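Local coordinates for protein sarcosine oxidase (Pyrococcus horikoshii, PDB 1Y56) that probably catalyses the FAD-dependent oxidation of L-proline, as the beta subunit of a dehydrogenase complex that also contains FMN and ATP, at residues G79-Q84 with P148-T153; G14-T19 with M339-V344; Y87-Y92 with I243-G248. One frame throughout, in Å; residues are numbered along the deposited sequence.

How the contacts relate
Contacts 1 and 2 are close neighbours, their centres 12 Å apart, and helix 148-161 links them: Glu150 and Ala151 face the loop at Phe80, while Thr152 packs on Ile15 of contact 2, OG1 to CD1 3.3 Å. Contact 2 holds the FAD directly, at a phosphate and at the flavin carbonyl O2. Contact 3 lies in the eight-stranded sheet, with its centre 26 to 27 Å from the other two, yet the side chain of Tyr87 comes to about 5 Å from the FAD, and its OH meets Met339 CE at 3.9 Å. At contact 1 the side chain of Glu150 is about 9 Å from the FMN. Along the chain, contacts 1 and 3 both lie inside the loop closed by contact 2.

Contact 1: residues G79-Q84 with P148-T153; sequences GFSFKQ and PFEATT
Phe80 and Ala151 bring their CA atoms to 5.9 Å of each other, where the loop that follows helix 58-78 passes the first turns of helix 148-161. The chain turns into this loop at Gly79, the first residue to leave the helix, with positive phi. The CG of Phe80 stands between the backbone N and the carbonyl carbon (chi1 70°), and the ring presents one face to Ala151. The methyl CB lies over that face, displaced toward the rim at CD1 and CE1, and comes 4.2 Å from the ring centroid in a CH-pi contact.

Glu150 comes to the same loop with an extended chain, CG anti to the backbone N (chi1 -157°). Both its carboxylate oxygens are modelled close to the carbonyl O of Phe80; since all three are acceptors, that placement is doubtful at this resolution. As modelled, the carboxylate ends against the backbone of Phe80, near the CB atoms of Phe80 and Ser81. An alanine here removes CG and the carboxylate and would probably leave the backbone at Phe80 and Ser81 without the side chain that lies against it. Within the helix, Thr152 OG1 donates to Pro148 O at 2.6 Å, and the backbone N of Thr152 reaches the same oxygen from the other face of its plane.

Asp147 OD1 accepts from the backbone N of Glu150 at the start of the helix. Phe80 also packs on Phe155 and on Ser75 of helix 58-78, while the short, weakly bonded strand at Phe82 and Lys83 pairs antiparallel with 145-146.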
loop_
_atom_site.group_PDB
_atom_site.type_symbol
_atom_site.label_atom_id
_atom_site.label_comp_id
_atom_site.label_asym_id
_atom_site.label_seq_id
_atom_site.Cartn_x
_atom_site.Cartn_y
_atom_site.Cartn_z
ATOM N N GLY B 79 12.488 17.498 54.799
ATOM C CA GLY B 79 12.052 18.745 54.177
ATOM C C GLY B 79 11.048 18.574 53.058
ATOM O O GLY B 79 11.230 19.131 51.985
ATOM N N PHE B 80 9.982 17.813 53.296
ATOM C CA PHE B 80 9.043 17.539 52.217
ATOM C C PHE B 80 7.636 18.044 52.433
ATOM O O PHE B 80 6.823 17.937 51.526
ATOM C CB PHE B 80 9.059 16.065 51.763
ATOM C CG PHE B 80 8.483 15.104 52.756
ATOM C CD1 PHE B 80 7.128 15.143 53.091
ATOM C CD2 PHE B 80 9.287 14.127 53.324
ATOM C CE1 PHE B 80 6.589 14.247 54.007
ATOM C CE2 PHE B 80 8.760 13.213 54.229
ATOM C CZ PHE B 80 7.402 13.277 54.575
ATOM N N SER B 81 7.319 18.591 53.598
ATOM C CA SER B 81 6.078 19.380 53.689
ATOM C C SER B 81 4.792 18.574 53.902
ATOM O O SER B 81 4.281 17.906 52.999
ATOM C CB SER B 81 5.942 20.302 52.464
ATOM O OG SER B 81 4.628 20.766 52.318
ATOM N N PHE B 82 4.280 18.683 55.121
ATOM C CA PHE B 82 3.093 17.993 55.577
ATOM C C PHE B 82 2.344 18.948 56.497
ATOM O O PHE B 82 2.687 19.089 57.673
ATOM C CB PHE B 82 3.493 16.695 56.292
ATOM C CG PHE B 82 2.499 16.216 57.320
ATOM C CD1 PHE B 82 1.151 16.015 56.986
ATOM C CD2 PHE B 82 2.917 15.950 58.628
ATOM C CE1 PHE B 82 0.228 15.564 57.945
ATOM C CE2 PHE B 82 2.006 15.505 59.602
ATOM C CZ PHE B 82 0.657 15.304 59.257
ATOM N N LYS B 83 1.340 19.623 55.942
ATOM C CA LYS B 83 0.581 20.627 56.686
ATOM C C LYS B 83 -0.519 19.956 57.504
ATOM O O LYS B 83 -1.349 19.241 56.960
ATOM C CB LYS B 83 -0.033 21.712 55.765
ATOM C CG LYS B 83 0.866 22.377 54.673
ATOM C CD LYS B 83 2.341 22.655 55.058
ATOM C CE LYS B 83 2.530 23.886 55.954
ATOM N NZ LYS B 83 2.323 25.192 55.249
ATOM N N GLN B 84 -0.518 20.184 58.815
ATOM C CA GLN B 84 -1.564 19.654 59.682
ATOM C C GLN B 84 -2.758 20.596 59.702
ATOM O O GLN B 84 -2.951 21.342 60.650
ATOM C CB GLN B 84 -1.025 19.418 61.093
ATOM C CG GLN B 84 -0.219 18.123 61.233
ATOM C CD GLN B 84 0.243 17.871 62.652
ATOM O OE1 GLN B 84 -0.053 16.829 63.245
ATOM N NE2 GLN B 84 0.965 18.832 63.211
ATOM N N PRO B 148 1.708 13.248 47.625
ATOM C CA PRO B 148 2.213 11.884 47.606
ATOM C C PRO B 148 3.459 11.730 46.754
ATOM O O PRO B 148 4.324 10.925 47.097
ATOM C CB PRO B 148 1.040 11.085 47.037
ATOM C CG PRO B 148 -0.137 11.893 47.389
ATOM C CD PRO B 148 0.313 13.296 47.158
ATOM N N PHE B 149 3.580 12.505 45.678
ATOM C CA PHE B 149 4.769 12.380 44.836
ATOM C C PHE B 149 6.007 12.983 45.484
ATOM O O PHE B 149 7.070 12.354 45.527
ATOM C CB PHE B 149 4.568 12.950 43.422
ATOM C CG PHE B 149 5.628 12.500 42.455
ATOM C CD1 PHE B 149 6.472 13.419 41.846
ATOM C CD2 PHE B 149 5.826 11.133 42.209
ATOM C CE1 PHE B 149 7.469 12.993 40.973
ATOM C CE2 PHE B 149 6.814 10.702 41.343
ATOM C CZ PHE B 149 7.636 11.633 40.721
ATOM N N GLU B 150 5.857 14.203 45.989
ATOM C CA GLU B 150 6.914 14.849 46.738
ATOM C C GLU B 150 7.436 13.926 47.838
ATOM O O GLU B 150 8.645 13.684 47.923
ATOM C CB GLU B 150 6.427 16.159 47.347
ATOM C CG GLU B 150 7.579 17.108 47.634
ATOM C CD GLU B 150 7.256 18.224 48.631
ATOM O OE1 GLU B 150 6.061 18.559 48.856
ATOM O OE2 GLU B 150 8.229 18.778 49.193
ATOM N N ALA B 151 6.518 13.406 48.655
ATOM C CA ALA B 151 6.863 12.571 49.804
ATOM C C ALA B 151 7.535 11.244 49.432
ATOM O O ALA B 151 8.429 10.771 50.130
ATOM C CB ALA B 151 5.639 12.323 50.651
ATOM N N THR B 152 7.097 10.639 48.335
ATOM C CA THR B 152 7.660 9.370 47.898
ATOM C C THR B 152 9.095 9.565 47.415
ATOM O O THR B 152 9.985 8.818 47.808
ATOM C CB THR B 152 6.781 8.703 46.816
ATOM O OG1 THR B 152 5.447 8.570 47.311
ATOM C CG2 THR B 152 7.299 7.327 46.480
ATOM N N THR B 153 9.308 10.580 46.578
ATOM C CA THR B 153 10.629 10.882 46.027
ATOM C C THR B 153 11.633 11.167 47.143
ATOM O O THR B 153 12.799 10.757 47.058
ATOM C CB THR B 153 10.564 12.068 45.048
ATOM O OG1 THR B 153 9.644 11.755 43.998
ATOM C CG2 THR B 153 11.915 12.342 44.436
#

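Contact 2: residues G14-T19 with M339-V344. With FAD (flavin-adenine dinucleotide), chain I.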
loop_
_atom_site.group_PDB
_atom_site.type_symbol
_atom_site.label_atom_id
_atom_site.label_comp_id
_atom_site.label_asym_id
_atom_site.label_seq_id
_atom_site.Cartn_x
_atom_site.Cartn_y
_atom_site.Cartn_z
ATOM N N GLY B 14 6.061 2.294 44.898
ATOM C CA GLY B 14 5.146 3.368 45.243
ATOM C C GLY B 14 5.383 3.762 46.683
ATOM O O GLY B 14 6.338 3.278 47.324
ATOM N N ILE B 15 4.514 4.627 47.206
ATOM C CA ILE B 15 4.684 5.121 48.563
ATOM C C ILE B 15 4.938 3.956 49.528
ATOM O O ILE B 15 5.863 4.009 50.329
ATOM C CB ILE B 15 3.512 6.054 49.015
ATOM C CG1 ILE B 15 3.831 6.777 50.336
ATOM C CG2 ILE B 15 2.194 5.292 49.099
ATOM C CD1 ILE B 15 5.182 7.489 50.376
ATOM N N VAL B 16 4.158 2.888 49.409
ATOM C CA VAL B 16 4.298 1.757 50.320
ATOM C C VAL B 16 5.626 1.018 50.133
ATOM O O VAL B 16 6.368 0.790 51.096
ATOM C CB VAL B 16 3.092 0.808 50.232
ATOM C CG1 VAL B 16 3.274 -0.382 51.153
ATOM C CG2 VAL B 16 1.842 1.572 50.606
ATOM N N GLY B 17 5.927 0.672 48.886
ATOM C CA GLY B 17 7.158 -0.033 48.568
ATOM C C GLY B 17 8.389 0.704 49.055
ATOM O O GLY B 17 9.234 0.097 49.712
ATOM N N VAL B 18 8.488 2.004 48.751
ATOM C CA VAL B 18 9.710 2.767 49.070
ATOM C C VAL B 18 9.812 3.050 50.567
ATOM O O VAL B 18 10.915 3.096 51.128
ATOM C CB VAL B 18 9.907 4.077 48.220
ATOM C CG1 VAL B 18 9.290 3.929 46.863
ATOM C CG2 VAL B 18 9.349 5.302 48.911
ATOM N N THR B 19 8.657 3.199 51.206
ATOM C CA THR B 19 8.597 3.520 52.613
ATOM C C THR B 19 9.070 2.327 53.440
ATOM O O THR B 19 9.688 2.496 54.480
ATOM C CB THR B 19 7.183 3.993 52.999
ATOM O OG1 THR B 19 7.260 4.878 54.116
ATOM C CG2 THR B 19 6.253 2.825 53.320
ATOM N N MET B 339 -1.616 7.461 53.408
ATOM C CA MET B 339 -1.500 7.884 54.797
ATOM C C MET B 339 -0.882 6.820 55.712
ATOM O O MET B 339 -0.139 7.145 56.635
ATOM C CB MET B 339 -2.853 8.344 55.327
ATOM C CG MET B 339 -3.956 7.311 55.302
ATOM S SD MET B 339 -5.519 8.034 55.869
ATOM C CE MET B 339 -6.304 8.608 54.354
ATOM N N MET B 340 -1.158 5.549 55.439
ATOM C CA MET B 340 -0.655 4.471 56.294
ATOM C C MET B 340 0.837 4.185 56.116
ATOM O O MET B 340 1.489 3.661 57.025
ATOM C CB MET B 340 -1.438 3.186 56.038
ATOM C CG MET B 340 -2.782 3.126 56.713
ATOM S SD MET B 340 -3.668 1.600 56.354
ATOM C CE MET B 340 -2.614 0.384 57.151
ATOM N N ALA B 341 1.362 4.528 54.943
ATOM C CA ALA B 341 2.646 4.020 54.476
ATOM C C ALA B 341 3.790 4.072 55.485
ATOM O O ALA B 341 4.415 3.044 55.730
ATOM C CB ALA B 341 3.040 4.682 53.157
ATOM N N PRO B 342 4.069 5.254 56.082
ATOM C CA PRO B 342 5.154 5.362 57.053
ATOM C C PRO B 342 5.042 4.337 58.168
ATOM O O PRO B 342 6.049 3.731 58.552
ATOM C CB PRO B 342 4.944 6.755 57.629
ATOM C CG PRO B 342 4.387 7.499 56.520
ATOM C CD PRO B 342 3.412 6.561 55.907
ATOM N N ALA B 343 3.829 4.143 58.674
ATOM C CA ALA B 343 3.595 3.140 59.695
ATOM C C ALA B 343 3.723 1.708 59.181
ATOM O O ALA B 343 4.327 0.873 59.859
ATOM C CB ALA B 343 2.263 3.359 60.376
ATOM N N VAL B 344 3.182 1.400 57.998
ATOM C CA VAL B 344 3.317 0.016 57.516
ATOM C C VAL B 344 4.781 -0.307 57.205
ATOM O O VAL B 344 5.212 -1.464 57.332
ATOM C CB VAL B 344 2.371 -0.383 56.339
ATOM C CG1 VAL B 344 1.048 0.340 56.430
ATOM C CG2 VAL B 344 3.023 -0.172 54.990
HETATM P PA FAD I . 1.168 1.885 44.139
HETATM O O1A FAD I . 0.273 1.503 42.998
HETATM O O2A FAD I . 1.447 3.347 44.372
HETATM O O5B FAD I . 2.537 1.059 44.009
HETATM C C5B FAD I . 2.563 -0.238 43.436
HETATM C C4B FAD I . 3.686 -0.239 42.418
HETATM O O4B FAD I . 3.999 -1.582 42.068
HETATM C C3B FAD I . 3.319 0.483 41.123
HETATM O O3B FAD I . 4.148 1.645 40.963
HETATM C C2B FAD I . 3.560 -0.547 40.032
HETATM O O2B FAD I . 4.313 -0.063 38.931
HETATM C C1B FAD I . 4.411 -1.584 40.711
HETATM N N9A FAD I . 4.272 -2.911 40.073
HETATM C C8A FAD I . 3.140 -3.547 39.718
HETATM N N7A FAD I . 3.478 -4.725 39.143
HETATM C C5A FAD I . 4.823 -4.813 39.144
HETATM C C6A FAD I . 5.731 -5.774 38.711
HETATM N N6A FAD I . 5.296 -6.926 38.142
HETATM N N1A FAD I . 7.050 -5.550 38.864
HETATM C C2A FAD I . 7.507 -4.413 39.431
HETATM N N3A FAD I . 6.658 -3.467 39.862
HETATM C C4A FAD I . 5.317 -3.659 39.731
HETATM N N1 FAD I . -4.654 7.268 49.951
HETATM C C2 FAD I . -4.557 8.052 51.040
HETATM O O2 FAD I . -3.988 7.601 52.051
HETATM N N3 FAD I . -5.051 9.305 51.077
HETATM C C4 FAD I . -5.671 9.861 50.018
HETATM O O4 FAD I . -6.116 11.033 50.069
HETATM C C4X FAD I . -5.826 9.113 48.858
HETATM N N5 FAD I . -6.443 9.597 47.750
HETATM C C5X FAD I . -6.559 8.830 46.633
HETATM C C6 FAD I . -7.201 9.368 45.511
HETATM C C7 FAD I . -7.333 8.612 44.341
HETATM C C7M FAD I . -8.029 9.206 43.138
HETATM C C8 FAD I . -6.818 7.307 44.308
HETATM C C8M FAD I . -6.930 6.460 43.101
HETATM C C9 FAD I . -6.180 6.769 45.425
HETATM C C9A FAD I . -6.039 7.519 46.592
HETATM N N10 FAD I . -5.415 6.973 47.658
HETATM C C10 FAD I . -5.273 7.729 48.847
HETATM C "C1'" FAD I . -4.913 5.605 47.592
HETATM C "C2'" FAD I . -3.410 5.588 47.522
HETATM O "O2'" FAD I . -3.038 6.113 46.254
HETATM C "C3'" FAD I . -2.949 4.151 47.603
HETATM O "O3'" FAD I . -3.480 3.547 48.789
HETATM C "C4'" FAD I . -1.432 4.100 47.632
HETATM O "O4'" FAD I . -0.866 4.736 46.472
HETATM C "C5'" FAD I . -0.948 2.663 47.694
HETATM O "O5'" FAD I . 0.455 2.734 47.486
HETATM P P FAD I . 1.212 1.439 46.966
HETATM O O1P FAD I . 0.704 0.275 47.776
HETATM O O2P FAD I . 2.672 1.785 46.918
HETATM O O3P FAD I . 0.563 1.283 45.498
#
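Ala341 sits at the middle of this contact, its CB met by Ile15 and Thr19 from the helix that follows the glycine-rich turn of a Rossmann-type dinucleotide fold. Gly14 and Gly17 fit the GxGxxG pattern, and Gly14 occupies the N-cap position. Helix 15-19 and helix 339-344 run nearly parallel, their axes 8.5 Å apart at closest and crossing at -23°.

The tight part is at Ala341, whose methyl points toward the other helix. Ile15 has CG1 anti to the backbone N (chi1 -169°), which brings that atom to 3.6 Å from Ala341 CB, while its other branch, CG2, turns to the FAD. Thr19 uses its methyl: CG2 stands 3.7 Å from Ala341 CB, and OG1 faces the CA of Pro342. The small side chain at Ala341 is consistent with the close approach of the backbones, which are nearest at Val16 and Ala341, CA to CA 5.0 Å.

Val16 turns CG2 to Ala341 and the FAD; the looser part is at its other branch, CG1. This atom meets Val344 CG2 at 3.9 Å, the two side chains crossing at about a right angle and touching through single methyls. Even this side is buried, with Phe333 also packing on Val16. The helix of Met339 is kinked: Pro342 has no N-H to give, and Ala343 N also makes no bond to the turn before.

Both helices serve the cofactor. With no side chain on Gly14, the diphosphate can lie close to the turn, where the start of the helix would favour its negative charge. Val16 N donates to O2P of the FAD at 3.1 Å. At the flavin, Met339 N gives O2 a nearly straight bond, 2.7 Å long with an N-H...O angle of 172°.

Contact 3: residues Y87-Y92 with I243-G248; sequences YLFLLY and ISFKYG
Ile243 and Phe89 are paired in a parallel bridge of the eight-stranded mixed sheet, where strand 87-91 lies between strands 241-244 and 136-140. Two nearly straight backbone bonds fix the register: Ile243 N gives to Leu88 O, and Leu90 N to Ile243 O, each 2.8 Å long.

Ile243 and Phe89 project side by side from the same face of the sheet. CG1 of Ile243 lies over one face of the Phe89 ring, shifted toward its rim and 4.1 Å from the centroid, in a CH-pi contact. The same isoleucine extends CD1 to Tyr87 CE1 at 3.9 Å, so that it touches both aromatic side chains. Tyr87 OH is hydrogen-bonded to Gly50 O.

Past the strand ends, Tyr92 carries the contact. Its CB is directed toward 243-248, CG is anti to the carbonyl carbon (chi1 -51°), and the ring meets Ser244, Lys246 and Tyr247. Lys246 puts CD over one face of the ring, 3.7 Å from the centroid. Tyr247 turns its edge to the Tyr92 face in an offset edge-to-face pair, planes at 82°, with its own hydroxyl held by Glu133. At the tip of the ring, Tyr92 OH and Ser244 OG share a 2.7 Å hydrogen bond, and the same OG accepts from Tyr247 N at 3.3 Å in an ST motif.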
loop_
_atom_site.group_PDB
_atom_site.type_symbol
_atom_site.label_atom_id
_atom_site.label_comp_id
_atom_site.label_asym_id
_atom_site.label_seq_id
_atom_site.Cartn_x
_atom_site.Cartn_y
_atom_site.Cartn_z
ATOM N N TYR B 87 -8.907 17.370 59.381
ATOM C CA TYR B 87 -9.923 16.695 58.571
ATOM C C TYR B 87 -11.244 17.056 59.191
ATOM O O TYR B 87 -11.381 17.057 60.410
ATOM C CB TYR B 87 -9.798 15.191 58.701
ATOM C CG TYR B 87 -9.396 14.389 57.483
ATOM C CD1 TYR B 87 -10.285 13.481 56.920
ATOM C CD2 TYR B 87 -8.109 14.472 56.944
ATOM C CE1 TYR B 87 -9.922 12.696 55.835
ATOM C CE2 TYR B 87 -7.730 13.685 55.847
ATOM C CZ TYR B 87 -8.642 12.798 55.304
ATOM O OH TYR B 87 -8.299 12.009 54.233
ATOM N N LEU B 88 -12.234 17.315 58.353
ATOM C CA LEU B 88 -13.519 17.807 58.804
ATOM C C LEU B 88 -14.643 16.954 58.226
ATOM O O LEU B 88 -14.949 17.044 57.039
ATOM C CB LEU B 88 -13.657 19.246 58.340
ATOM C CG LEU B 88 -14.722 20.115 58.966
ATOM C CD1 LEU B 88 -14.368 20.396 60.426
ATOM C CD2 LEU B 88 -14.798 21.396 58.166
ATOM N N PHE B 89 -15.243 16.107 59.054
ATOM C CA PHE B 89 -16.368 15.288 58.621
ATOM C C PHE B 89 -17.669 16.034 58.883
ATOM O O PHE B 89 -18.038 16.229 60.038
ATOM C CB PHE B 89 -16.385 13.977 59.393
ATOM C CG PHE B 89 -15.327 12.992 58.969
ATOM C CD1 PHE B 89 -15.621 11.987 58.051
ATOM C CD2 PHE B 89 -14.043 13.038 59.521
ATOM C CE1 PHE B 89 -14.649 11.060 57.680
ATOM C CE2 PHE B 89 -13.072 12.112 59.150
ATOM C CZ PHE B 89 -13.370 11.128 58.236
ATOM N N LEU B 90 -18.365 16.459 57.832
ATOM C CA LEU B 90 -19.648 17.145 58.029
ATOM C C LEU B 90 -20.783 16.171 58.331
ATOM O O LEU B 90 -20.953 15.187 57.626
ATOM C CB LEU B 90 -20.028 17.979 56.807
ATOM C CG LEU B 90 -19.029 18.988 56.255
ATOM C CD1 LEU B 90 -19.518 19.504 54.915
ATOM C CD2 LEU B 90 -18.807 20.109 57.257
ATOM N N LEU B 91 -21.565 16.463 59.367
ATOM C CA LEU B 91 -22.702 15.626 59.765
ATOM C C LEU B 91 -24.030 16.364 59.584
ATOM O O LEU B 91 -24.113 17.575 59.780
ATOM C CB LEU B 91 -22.543 15.190 61.220
ATOM C CG LEU B 91 -21.521 14.145 61.684
ATOM C CD1 LEU B 91 -20.431 13.774 60.685
ATOM C CD2 LEU B 91 -20.893 14.636 62.976
ATOM N N TYR B 92 -25.074 15.620 59.224
ATOM C CA TYR B 92 -26.373 16.226 58.878
ATOM C C TYR B 92 -27.581 15.690 59.626
ATOM O O TYR B 92 -28.641 16.301 59.557
ATOM C CB TYR B 92 -26.651 16.099 57.384
ATOM C CG TYR B 92 -25.532 16.585 56.523
ATOM C CD1 TYR B 92 -25.552 17.865 55.991
ATOM C CD2 TYR B 92 -24.443 15.762 56.236
ATOM C CE1 TYR B 92 -24.520 18.319 55.185
ATOM C CE2 TYR B 92 -23.411 16.204 55.437
ATOM C CZ TYR B 92 -23.457 17.480 54.911
ATOM O OH TYR B 92 -22.434 17.923 54.119
ATOM N N ILE B 243 -14.912 16.269 54.389
ATOM C CA ILE B 243 -15.632 15.071 53.983
ATOM C C ILE B 243 -17.116 15.283 54.174
ATOM O O ILE B 243 -17.547 15.804 55.208
ATOM C CB ILE B 243 -15.202 13.829 54.809
ATOM C CG1 ILE B 243 -13.675 13.699 54.869
ATOM C CG2 ILE B 243 -15.871 12.542 54.275
ATOM C CD1 ILE B 243 -12.984 13.468 53.532
ATOM N N SER B 244 -17.892 14.880 53.173
ATOM C CA SER B 244 -19.343 14.823 53.303
ATOM C C SER B 244 -19.869 13.450 52.873
ATOM O O SER B 244 -19.993 13.173 51.675
ATOM C CB SER B 244 -20.002 15.936 52.497
ATOM O OG SER B 244 -21.404 15.885 52.641
ATOM N N PHE B 245 -20.151 12.585 53.848
ATOM C CA PHE B 245 -20.730 11.283 53.558
ATOM C C PHE B 245 -22.094 11.463 52.895
ATOM O O PHE B 245 -22.374 10.830 51.878
ATOM C CB PHE B 245 -20.875 10.428 54.816
ATOM C CG PHE B 245 -19.643 9.640 55.176
ATOM C CD1 PHE B 245 -19.318 9.408 56.507
ATOM C CD2 PHE B 245 -18.804 9.117 54.192
ATOM C CE1 PHE B 245 -18.176 8.666 56.853
ATOM C CE2 PHE B 245 -17.650 8.374 54.536
ATOM C CZ PHE B 245 -17.347 8.151 55.868
ATOM N N LYS B 246 -22.926 12.343 53.445
ATOM C CA LYS B 246 -24.260 12.529 52.904
ATOM C C LYS B 246 -24.228 12.908 51.428
ATOM O O LYS B 246 -24.982 12.360 50.639
ATOM C CB LYS B 246 -25.057 13.540 53.724
ATOM C CG LYS B 246 -26.275 14.109 53.013
ATOM C CD LYS B 246 -27.085 15.017 53.928
ATOM C CE LYS B 246 -28.047 15.922 53.153
ATOM N NZ LYS B 246 -29.269 15.186 52.721
ATOM N N TYR B 247 -23.354 13.830 51.038
ATOM C CA TYR B 247 -23.277 14.214 49.623
ATOM C C TYR B 247 -22.252 13.397 48.816
ATOM O O TYR B 247 -21.282 13.928 48.293
ATOM C CB TYR B 247 -23.069 15.723 49.461
ATOM C CG TYR B 247 -24.284 16.551 49.840
ATOM C CD1 TYR B 247 -24.225 17.484 50.885
ATOM C CD2 TYR B 247 -25.496 16.396 49.160
ATOM C CE1 TYR B 247 -25.352 18.237 51.239
ATOM C CE2 TYR B 247 -26.622 17.145 49.503
ATOM C CZ TYR B 247 -26.544 18.057 50.542
ATOM O OH TYR B 247 -27.656 18.784 50.870
ATOM N N GLY B 248 -22.378 12.072 48.866
ATOM C CA GLY B 248 -21.852 11.167 47.842
ATOM C C GLY B 248 -20.414 10.775 48.212
ATOM O O GLY B 248 -19.578 10.553 47.329
#